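Local coordinates for protein angel homolog 2 (Homo sapiens, PDB 6RW0) that removes 2',3'-cyclic phosphates as a member of the CCR4 family of deadenylases and probably binds the 3' untranslated regions of mRNA, at residues Q104-E108 with D109-A113; P161-S164 with L165-R168; A215-S218 with S219-Q223; S396-E400 with Q401-T405. All blocks are in the same frame, centred on the assembly; numbering follows the deposited sequence.

Contact 1: residues Q104-E108 with D109-A113; sequences QEVQE and DHYGA. With MG (magnesium ion), chain B.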
loop_
_atom_site.group_PDB
_atom_site.type_symbol
_atom_site.label_atom_id
_atom_site.label_comp_id
_atom_site.label_asym_id
_atom_site.label_seq_id
_atom_site.Cartn_x
_atom_site.Cartn_y
_atom_site.Cartn_z
ATOM N N GLN A 104 5.151 5.324 -0.671
ATOM C CA GLN A 104 4.385 6.060 0.317
ATOM C C GLN A 104 5.322 6.900 1.176
ATOM O O GLN A 104 6.529 6.661 1.235
ATOM C CB GLN A 104 3.521 5.126 1.185
ATOM C CG GLN A 104 2.687 4.110 0.379
ATOM C CD GLN A 104 3.460 2.863 0.027
ATOM O OE1 GLN A 104 4.317 2.407 0.788
ATOM N NE2 GLN A 104 3.171 2.302 -1.134
ATOM N N GLU A 105 4.732 7.888 1.854
ATOM C CA GLU A 105 5.462 8.839 2.700
ATOM C C GLU A 105 6.509 9.616 1.907
ATOM O O GLU A 105 7.606 9.898 2.391
ATOM C CB GLU A 105 6.022 8.191 3.962
ATOM C CG GLU A 105 4.891 7.801 4.880
ATOM C CD GLU A 105 5.294 7.615 6.320
ATOM O OE1 GLU A 105 6.268 8.267 6.783
ATOM O OE2 GLU A 105 4.613 6.811 6.998
ATOM N N VAL A 106 6.140 9.972 0.679
ATOM C CA VAL A 106 6.959 10.793 -0.206
ATOM C C VAL A 106 6.679 12.248 0.145
ATOM O O VAL A 106 5.582 12.756 -0.107
ATOM C CB VAL A 106 6.632 10.488 -1.674
ATOM C CG1 VAL A 106 7.343 11.461 -2.620
ATOM C CG2 VAL A 106 6.939 9.020 -1.971
ATOM N N GLN A 107 7.669 12.914 0.739
ATOM C CA GLN A 107 7.503 14.276 1.231
ATOM C C GLN A 107 7.630 15.273 0.084
ATOM O O GLN A 107 8.543 15.170 -0.738
ATOM C CB GLN A 107 8.557 14.538 2.306
ATOM C CG GLN A 107 8.405 15.842 3.010
ATOM C CD GLN A 107 9.247 15.913 4.254
ATOM O OE1 GLN A 107 9.139 15.058 5.130
ATOM N NE2 GLN A 107 10.106 16.917 4.329
ATOM N N GLU A 108 6.700 16.232 0.024
ATOM C CA GLU A 108 6.569 17.068 -1.168
ATOM C C GLU A 108 7.851 17.842 -1.472
ATOM O O GLU A 108 8.300 17.876 -2.627
ATOM C CB GLU A 108 5.383 18.028 -1.031
ATOM C CG GLU A 108 5.166 18.888 -2.293
ATOM C CD GLU A 108 4.164 20.026 -2.113
ATOM O OE1 GLU A 108 4.096 20.615 -1.012
ATOM O OE2 GLU A 108 3.434 20.321 -3.085
ATOM N N ASP A 109 8.439 18.507 -0.471
ATOM C CA ASP A 109 9.606 19.338 -0.763
ATOM C C ASP A 109 10.770 18.485 -1.252
ATOM O O ASP A 109 11.400 18.791 -2.273
ATOM C CB ASP A 109 9.976 20.285 0.394
ATOM C CG ASP A 109 10.253 19.594 1.725
ATOM O OD1 ASP A 109 10.144 18.364 1.855
ATOM O OD2 ASP A 109 10.611 20.341 2.667
ATOM N N HIS A 110 11.024 17.372 -0.575
ATOM C CA HIS A 110 12.072 16.458 -1.005
ATOM C C HIS A 110 11.759 15.835 -2.351
ATOM O O HIS A 110 12.666 15.548 -3.138
ATOM C CB HIS A 110 12.233 15.371 0.039
ATOM C CG HIS A 110 12.728 15.888 1.340
ATOM N ND1 HIS A 110 12.590 15.192 2.520
ATOM C CD2 HIS A 110 13.381 17.031 1.643
ATOM C CE1 HIS A 110 13.141 15.889 3.496
ATOM N NE2 HIS A 110 13.636 17.005 2.992
ATOM N N TYR A 111 10.486 15.577 -2.623
ATOM C CA TYR A 111 10.124 14.993 -3.907
ATOM C C TYR A 111 10.509 15.924 -5.049
ATOM O O TYR A 111 11.128 15.499 -6.034
ATOM C CB TYR A 111 8.625 14.722 -3.908
ATOM C CG TYR A 111 8.069 14.140 -5.180
ATOM C CD1 TYR A 111 8.368 12.835 -5.571
ATOM C CD2 TYR A 111 7.209 14.878 -5.967
ATOM C CE1 TYR A 111 7.820 12.294 -6.730
ATOM C CE2 TYR A 111 6.670 14.353 -7.125
ATOM C CZ TYR A 111 6.980 13.056 -7.497
ATOM O OH TYR A 111 6.426 12.534 -8.652
ATOM N N GLY A 112 10.170 17.205 -4.927
ATOM C CA GLY A 112 10.501 18.144 -5.985
ATOM C C GLY A 112 11.993 18.383 -6.117
ATOM O O GLY A 112 12.512 18.509 -7.231
ATOM N N ALA A 113 12.701 18.464 -4.992
ATOM C CA ALA A 113 14.109 18.852 -5.017
ATOM C C ALA A 113 15.023 17.703 -5.422
ATOM O O ALA A 113 16.054 17.933 -6.072
ATOM C CB ALA A 113 14.532 19.326 -3.624
HETATM MG MG MG B . 5.171 5.841 8.992
HETATM O O HOH W 1 5.785 7.893 9.481
HETATM O O HOH W 2 6.172 4.875 10.789
HETATM O O HOH W 3 3.295 6.075 10.717
HETATM O O HOH W 4 7.065 5.252 7.630
HETATM O O HOH W 5 4.408 3.714 9.099
#
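The amide of Gln-107 and the carboxylate of Asp-109 lie side by side and point the same way, their planes 31° apart. NE2 of Gln-107 gives a nearly straight bond of 2.9 Å to the syn lone pair of Asp-109 OD1, which lies in the amide plane. The same NE2 rests over one face of the His-110 ring, toward its rim and 3.3 Å from CE1, with amide and ring only 20° from parallel. CG of Gln-107 is anti to the backbone N (chi1 -173°) and the chain runs on extended, which carries the amide forward to the first turn of the helix. Its other end is held too: OE1 accepts from Asp-63 N and is bonded to Ser-61 OG. A leucine in its place would probably leave Asp-109 OD1 without this donor, and Ser-61 OG and Asp-63 N without their partner oxygen. As N-cap residue, Gln-107 also receives Tyr-111 N on its backbone O at 2.7 Å. Val-106 CG1 packs obliquely against Tyr-111 CD1 at 3.4 Å. Two residues before Gln-107, where the strand turns a corner, Glu-105 binds the magnesium ion through OE2 at 2.3 Å, five waters completing the shell. Strand 100-107 thus leads directly into helix 108-121, with Trp-82 stacked on His-110 and Tyr-128 of strand 124-130 stacked on Tyr-111.

Contact 2: residues P161-S164 with L165-R168; sequences PDIS and LLDR
Ile-163 turns its CG2 anti to the backbone N, with CG1 beside that nitrogen (chi1 -60°), and this sets the methyl branch near the two leucines that follow. CG2 lies 4.1 Å from CB of Leu-165, the two side chains crossing at a slant, and 4.2 Å from CD1 of Leu-166. These are loose apolar contacts. The backbone closes the turn more firmly: Leu-166 N donates to Ile-163 O over 3.0 Å. The donor stands well above the carbonyl plane, 47° out of it, and the angle at the hydrogen is a moderate 144°. Leu-166 is itself the centre of an inverse gamma turn, in which Asp-167 N makes a weak bond to Leu-165 O.

On the outer side, a water links the two segments by donating to Ser-164 O at 2.7 Å and to Asp-167 OD2 at 2.6 Å. The other oxygen of that carboxylate, OD1, receives NH1 of Arg-168 at 2.8 Å in a salt bridge; it lies in the guanidinium plane and is met on its syn side.

The loop joins strand 148-157 to strand 171-179. Leu-165 and Leu-166 rest on helix 203-220, at Thr-208 among others, while Ile-163 packs on Pro-283 and Asn-285. The chemistry is therefore divided: aliphatic groups face the protein, whereas the exposed carboxylate of Asp-167 uses both oxygens, one for the water and one for the arginine, which probably offsets much of its charge.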
loop_
_atom_site.group_PDB
_atom_site.type_symbol
_atom_site.label_atom_id
_atom_site.label_comp_id
_atom_site.label_asym_id
_atom_site.label_seq_id
_atom_site.Cartn_x
_atom_site.Cartn_y
_atom_site.Cartn_z
ATOM N N PRO A 161 -15.214 17.127 2.814
ATOM C CA PRO A 161 -15.651 18.125 3.761
ATOM C C PRO A 161 -17.151 18.006 4.049
ATOM O O PRO A 161 -17.543 18.493 5.034
ATOM C CB PRO A 161 -15.295 19.458 3.106
ATOM C CG PRO A 161 -15.203 19.165 1.652
ATOM C CD PRO A 161 -14.865 17.691 1.521
ATOM N N ASP A 162 -17.920 17.390 3.160
ATOM C CA ASP A 162 -19.363 17.253 3.309
ATOM C C ASP A 162 -19.782 16.000 4.073
ATOM O O ASP A 162 -20.985 15.776 4.245
ATOM C CB ASP A 162 -20.030 17.271 1.918
ATOM C CG ASP A 162 -19.479 16.197 0.965
ATOM O OD1 ASP A 162 -18.267 15.890 1.003
ATOM O OD2 ASP A 162 -20.268 15.661 0.156
ATOM N N ILE A 163 -18.835 15.190 4.542
ATOM C CA ILE A 163 -19.111 13.923 5.220
ATOM C C ILE A 163 -18.267 13.890 6.486
ATOM O O ILE A 163 -17.044 13.723 6.414
ATOM C CB ILE A 163 -18.802 12.721 4.317
ATOM C CG1 ILE A 163 -19.683 12.810 3.065
ATOM C CG2 ILE A 163 -19.013 11.417 5.059
ATOM C CD1 ILE A 163 -19.320 11.830 1.999
ATOM N N SER A 164 -18.909 14.050 7.646
ATOM C CA SER A 164 -18.149 14.189 8.885
ATOM C C SER A 164 -17.246 12.993 9.148
ATOM O O SER A 164 -16.158 13.150 9.710
ATOM C CB SER A 164 -19.097 14.427 10.055
ATOM O OG SER A 164 -19.677 15.718 9.952
ATOM N N LEU A 165 -17.663 11.795 8.743
ATOM C CA LEU A 165 -16.841 10.613 8.957
ATOM C C LEU A 165 -15.463 10.769 8.340
ATOM O O LEU A 165 -14.457 10.324 8.913
ATOM C CB LEU A 165 -17.543 9.414 8.314
ATOM C CG LEU A 165 -16.767 8.110 8.216
ATOM C CD1 LEU A 165 -16.472 7.561 9.603
ATOM C CD2 LEU A 165 -17.518 7.054 7.414
ATOM N N LEU A 166 -15.404 11.353 7.151
ATOM C CA LEU A 166 -14.203 11.340 6.321
ATOM C C LEU A 166 -13.406 12.627 6.516
ATOM O O LEU A 166 -13.180 13.407 5.595
ATOM C CB LEU A 166 -14.589 11.121 4.865
ATOM C CG LEU A 166 -15.033 9.687 4.580
ATOM C CD1 LEU A 166 -15.687 9.596 3.205
ATOM C CD2 LEU A 166 -13.886 8.681 4.676
ATOM N N ASP A 167 -12.934 12.808 7.750
ATOM C CA ASP A 167 -12.244 14.028 8.139
ATOM C C ASP A 167 -10.725 13.896 8.126
ATOM O O ASP A 167 -10.038 14.790 8.632
ATOM C CB ASP A 167 -12.734 14.506 9.513
ATOM C CG ASP A 167 -12.488 13.495 10.629
ATOM O OD1 ASP A 167 -11.793 12.489 10.413
ATOM O OD2 ASP A 167 -13.009 13.717 11.748
ATOM N N ARG A 168 -10.185 12.832 7.541
ATOM C CA ARG A 168 -8.749 12.586 7.538
ATOM C C ARG A 168 -8.149 12.813 6.150
ATOM O O ARG A 168 -8.828 12.675 5.126
ATOM C CB ARG A 168 -8.469 11.158 8.019
ATOM C CG ARG A 168 -9.002 10.856 9.434
ATOM C CD ARG A 168 -8.447 11.829 10.438
ATOM N NE ARG A 168 -8.115 11.261 11.746
ATOM C CZ ARG A 168 -9.006 11.023 12.706
ATOM N NH1 ARG A 168 -10.291 11.273 12.497
ATOM N NH2 ARG A 168 -8.614 10.541 13.879
HETATM O O HOH W 6 -15.497 14.610 11.870
#

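Contact 3: residues A215-S218 with S219-Q223; sequences AEIS and SVAHQ. With K (potassium ion), chain C.
Ala-215 meets the second segment through its backbone, its O accepting from Ser-219 N at 3.1 Å in an ordinary helical bond. Next along, Glu-216 receives Val-220 N on its O at 2.9 Å, and the same carbonyl takes a weak second bond from Ser-219 N. Its side chain leaves with CG anti to the backbone N and then bends at chi2 (75°). With this bend the side chain crosses that of Val-220 obliquely, OE2 lying 3.8 Å from its CG2. The polar end has a firmer partner in Tyr-294, whose OH is hydrogen-bonded to OE1.

Both segments belong to helix 203-220, the helix of a beta-alpha-beta unit between strands 189-195 and 231-236 in the DNase I-like fold of this family. Its inward residues meet the sheet: Val-220 lies on Val-174 and Leu-176 of strand 171-179, and Ile-217 on Ile-231 and Met-233.

At Ile-217 the O accepts from Ala-221 N at 2.8 Å, a bond close to straight at 164°, and the CG2 methyl lies 4.3 Å from CB of Ala-221, so that backbone and side chains pair the same two residues. At Ser-218 the backbone O comes 3.4 Å from CB of His-222. The next residue, Ser-219, binds a potassium ion through its backbone O and, at 3.0 Å, its OG. A water bound to the same ion lies at the edge of the His-222 ring, in its plane and hydrogen-bonded to ND1.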
loop_
_atom_site.group_PDB
_atom_site.type_symbol
_atom_site.label_atom_id
_atom_site.label_comp_id
_atom_site.label_asym_id
_atom_site.label_seq_id
_atom_site.Cartn_x
_atom_site.Cartn_y
_atom_site.Cartn_z
ATOM N N ALA A 215 -13.514 1.621 -5.263
ATOM C CA ALA A 215 -14.441 2.193 -6.235
ATOM C C ALA A 215 -13.696 2.861 -7.384
ATOM O O ALA A 215 -14.090 2.733 -8.541
ATOM C CB ALA A 215 -15.376 3.189 -5.553
ATOM N N GLU A 216 -12.610 3.581 -7.089
ATOM C CA GLU A 216 -11.844 4.183 -8.175
ATOM C C GLU A 216 -11.268 3.102 -9.083
ATOM O O GLU A 216 -11.324 3.216 -10.314
ATOM C CB GLU A 216 -10.738 5.080 -7.621
ATOM C CG GLU A 216 -10.036 5.876 -8.701
ATOM C CD GLU A 216 -10.857 7.031 -9.216
ATOM O OE1 GLU A 216 -11.819 7.461 -8.538
ATOM O OE2 GLU A 216 -10.535 7.527 -10.308
ATOM N N ILE A 217 -10.726 2.035 -8.495
ATOM C CA ILE A 217 -10.194 0.933 -9.294
ATOM C C ILE A 217 -11.284 0.318 -10.158
ATOM O O ILE A 217 -11.062 0.006 -11.339
ATOM C CB ILE A 217 -9.534 -0.125 -8.392
ATOM C CG1 ILE A 217 -8.330 0.478 -7.679
ATOM C CG2 ILE A 217 -9.148 -1.339 -9.225
ATOM C CD1 ILE A 217 -7.754 -0.426 -6.592
ATOM N N SER A 218 -12.471 0.126 -9.591
ATOM C CA SER A 218 -13.546 -0.474 -10.369
ATOM C C SER A 218 -13.895 0.364 -11.588
ATOM O O SER A 218 -14.263 -0.184 -12.635
ATOM C CB SER A 218 -14.782 -0.649 -9.502
ATOM O OG SER A 218 -15.872 -1.037 -10.305
ATOM N N SER A 219 -13.789 1.682 -11.487
ATOM C CA SER A 219 -14.088 2.520 -12.636
ATOM C C SER A 219 -12.937 2.536 -13.634
ATOM O O SER A 219 -13.165 2.465 -14.852
ATOM C CB SER A 219 -14.416 3.928 -12.161
ATOM O OG SER A 219 -14.876 4.691 -13.252
ATOM N N VAL A 220 -11.702 2.639 -13.146
ATOM C CA VAL A 220 -10.556 2.780 -14.038
ATOM C C VAL A 220 -10.242 1.472 -14.754
ATOM O O VAL A 220 -9.888 1.477 -15.938
ATOM C CB VAL A 220 -9.352 3.299 -13.234
ATOM C CG1 VAL A 220 -8.091 3.291 -14.087
ATOM C CG2 VAL A 220 -9.632 4.683 -12.688
ATOM N N ALA A 221 -10.335 0.335 -14.047
ATOM C CA ALA A 221 -9.960 -0.964 -14.606
ATOM C C ALA A 221 -11.057 -1.596 -15.457
ATOM O O ALA A 221 -10.813 -2.616 -16.113
ATOM C CB ALA A 221 -9.574 -1.943 -13.492
ATOM N N HIS A 222 -12.249 -1.024 -15.474
ATOM C CA HIS A 222 -13.326 -1.560 -16.293
ATOM C C HIS A 222 -12.970 -1.514 -17.774
ATOM O O HIS A 222 -12.479 -0.502 -18.284
ATOM C CB HIS A 222 -14.580 -0.731 -16.008
ATOM C CG HIS A 222 -15.756 -1.069 -16.869
ATOM N ND1 HIS A 222 -16.183 -0.249 -17.887
ATOM C CD2 HIS A 222 -16.616 -2.112 -16.833
ATOM C CE1 HIS A 222 -17.246 -0.786 -18.465
ATOM N NE2 HIS A 222 -17.531 -1.914 -17.840
ATOM N N GLN A 223 -13.246 -2.622 -18.461
ATOM C CA GLN A 223 -12.969 -2.792 -19.877
ATOM C C GLN A 223 -14.265 -2.861 -20.674
ATOM O O GLN A 223 -15.339 -3.136 -20.135
ATOM C CB GLN A 223 -12.199 -4.090 -20.128
ATOM C CG GLN A 223 -10.807 -4.112 -19.522
ATOM C CD GLN A 223 -10.112 -5.441 -19.730
ATOM O OE1 GLN A 223 -10.692 -6.509 -19.524
ATOM N NE2 GLN A 223 -8.867 -5.381 -20.155
HETATM K K K C . -15.478 3.387 -15.848
HETATM O O HOH W 7 -15.297 2.382 -18.358
#

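Contact 4: residues S396-E400 with Q401-T405; sequences SLLTE and QDLWT
Reciprocal hydrogen bonds between Thr-399 and Asp-402 form a capping box at the start of helix 400-405. In one direction Asp-402 N donates to Thr-399 OG1 at 3.0 Å; in the other, Thr-399 N points almost straight (178°) at Asp-402 OD2, also 3.0 Å away, meeting the carboxylate from above its plane. The threonine holds OG1 between its backbone N and carbonyl carbon (chi1 70°), which turns the hydroxyl over the first turn. A water joins OG1 to OE1 of Gln-401. Regular helical bonds follow, from Leu-403 N to Thr-399 O and from Trp-404 N to Glu-400 O at 3.0 Å.

Apolar contacts flank the cap. Leu-398 crosses Leu-403 at about a right angle, CD1 to CD2 at 3.9 Å, and Leu-403 goes on to Val-352 and Cys-355. The aliphatic CG of Glu-400 lies 3.8 Å from CD1 of Trp-404, with carboxylate and indole planes strongly inclined; His-74 meets that indole edge to face.

With an alanine in place of Asp-402, Thr-399 N would probably lose its acceptor and only the bond from the backbone N to Thr-399 OG1 would remain of the box. The box supplies an acceptor for Asp-402 N, which has no preceding turn to bond to, and a carboxylate at the positive end of the helix dipole is likely to be favoured electrostatically.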
loop_
_atom_site.group_PDB
_atom_site.type_symbol
_atom_site.label_atom_id
_atom_site.label_comp_id
_atom_site.label_asym_id
_atom_site.label_seq_id
_atom_site.Cartn_x
_atom_site.Cartn_y
_atom_site.Cartn_z
ATOM N N SER A 396 11.984 -12.076 -0.607
ATOM C CA SER A 396 11.527 -12.552 0.693
ATOM C C SER A 396 11.691 -11.487 1.776
ATOM O O SER A 396 12.609 -10.659 1.745
ATOM C CB SER A 396 12.262 -13.835 1.070
ATOM O OG SER A 396 13.648 -13.618 1.230
ATOM N N LEU A 397 10.798 -11.517 2.764
ATOM C CA LEU A 397 10.727 -10.554 3.883
ATOM C C LEU A 397 11.544 -11.118 5.057
ATOM O O LEU A 397 12.263 -12.072 4.872
ATOM C CB LEU A 397 9.232 -10.320 4.165
ATOM C CG LEU A 397 8.570 -9.289 3.261
ATOM C CD1 LEU A 397 7.070 -9.315 3.474
ATOM C CD2 LEU A 397 9.114 -7.902 3.519
ATOM N N LEU A 398 11.498 -10.467 6.198
ATOM C CA LEU A 398 12.268 -10.836 7.391
ATOM C C LEU A 398 11.342 -10.927 8.592
ATOM O O LEU A 398 10.209 -10.548 8.505
ATOM C CB LEU A 398 13.331 -9.764 7.617
ATOM C CG LEU A 398 14.313 -9.552 6.477
ATOM C CD1 LEU A 398 15.194 -8.367 6.776
ATOM C CD2 LEU A 398 15.151 -10.791 6.242
ATOM N N THR A 399 11.844 -11.506 9.659
ATOM C CA THR A 399 11.122 -11.596 10.935
ATOM C C THR A 399 11.466 -10.396 11.815
ATOM O O THR A 399 12.409 -9.690 11.541
ATOM C CB THR A 399 11.443 -12.895 11.677
ATOM O OG1 THR A 399 12.790 -12.782 12.108
ATOM C CG2 THR A 399 11.253 -14.131 10.834
ATOM N N GLU A 400 10.692 -10.217 12.879
ATOM C CA GLU A 400 10.912 -9.171 13.890
ATOM C C GLU A 400 12.292 -9.411 14.513
ATOM O O GLU A 400 13.014 -8.476 14.686
ATOM C CB GLU A 400 9.805 -9.253 14.943
ATOM C CG GLU A 400 10.011 -8.321 16.114
ATOM C CD GLU A 400 8.876 -8.348 17.121
ATOM O OE1 GLU A 400 7.959 -9.117 16.916
ATOM O OE2 GLU A 400 8.956 -7.612 18.086
ATOM N N GLN A 401 12.612 -10.659 14.820
ATOM C CA GLN A 401 13.912 -11.001 15.439
ATOM C C GLN A 401 15.046 -10.650 14.476
ATOM O O GLN A 401 16.030 -10.120 14.928
ATOM C CB GLN A 401 13.963 -12.472 15.831
ATOM C CG GLN A 401 15.242 -12.816 16.571
ATOM C CD GLN A 401 15.429 -14.277 16.884
ATOM O OE1 GLN A 401 14.670 -15.136 16.461
ATOM N NE2 GLN A 401 16.474 -14.569 17.630
ATOM N N ASP A 402 14.879 -10.902 13.188
ATOM C CA ASP A 402 15.918 -10.564 12.191
ATOM C C ASP A 402 16.168 -9.059 12.240
ATOM O O ASP A 402 17.273 -8.651 12.214
ATOM C CB ASP A 402 15.461 -10.854 10.759
ATOM C CG ASP A 402 15.416 -12.308 10.346
ATOM O OD1 ASP A 402 16.142 -13.092 10.942
ATOM O OD2 ASP A 402 14.612 -12.631 9.454
ATOM N N LEU A 403 15.113 -8.264 12.271
ATOM C CA LEU A 403 15.256 -6.794 12.255
ATOM C C LEU A 403 15.871 -6.277 13.556
ATOM O O LEU A 403 16.613 -5.336 13.489
ATOM C CB LEU A 403 13.914 -6.164 11.892
ATOM C CG LEU A 403 13.561 -6.323 10.418
ATOM C CD1 LEU A 403 12.180 -5.775 10.149
ATOM C CD2 LEU A 403 14.583 -5.643 9.536
ATOM N N TRP A 404 15.533 -6.853 14.701
ATOM C CA TRP A 404 16.210 -6.391 15.917
ATOM C C TRP A 404 17.669 -6.836 15.970
ATOM O O TRP A 404 18.476 -6.191 16.649
ATOM C CB TRP A 404 15.429 -6.750 17.193
ATOM C CG TRP A 404 14.259 -5.815 17.348
ATOM C CD1 TRP A 404 12.929 -6.133 17.292
ATOM C CD2 TRP A 404 14.324 -4.393 17.510
ATOM N NE1 TRP A 404 12.165 -4.996 17.424
ATOM C CE2 TRP A 404 12.997 -3.915 17.561
ATOM C CE3 TRP A 404 15.376 -3.477 17.636
ATOM C CZ2 TRP A 404 12.695 -2.565 17.728
ATOM C CZ3 TRP A 404 15.069 -2.128 17.795
ATOM C CH2 TRP A 404 13.739 -1.690 17.837
ATOM N N THR A 405 18.036 -7.903 15.251
ATOM C CA THR A 405 19.444 -8.282 15.167
ATOM C C THR A 405 20.264 -7.180 14.512
ATOM O O THR A 405 21.447 -7.010 14.839
ATOM C CB THR A 405 19.596 -9.587 14.387
ATOM O OG1 THR A 405 18.948 -10.638 15.108
ATOM C CG2 THR A 405 21.069 -9.955 14.215
HETATM O O HOH W 8 13.335 -15.000 13.622
#

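Along the chain the four contacts come in series, none nested in or crossing another, and each is a local turn or helix segment. Contact 1 carries strand 100-107 into helix 108-121, beside the magnesium ion. Contact 2 bends the loop between strands 148-157 and 171-179 of the other large sheet, and rests on helix 203-220. That same helix ends in contact 3, so contacts 2 and 3 share it, their centres about 23 Å apart. Contact 4 starts helix 400-405 after strand 390-395, which belongs to the same sheet as strand 100-107. It lies across the chain's centre from contacts 2 and 3, and no two contacts touch.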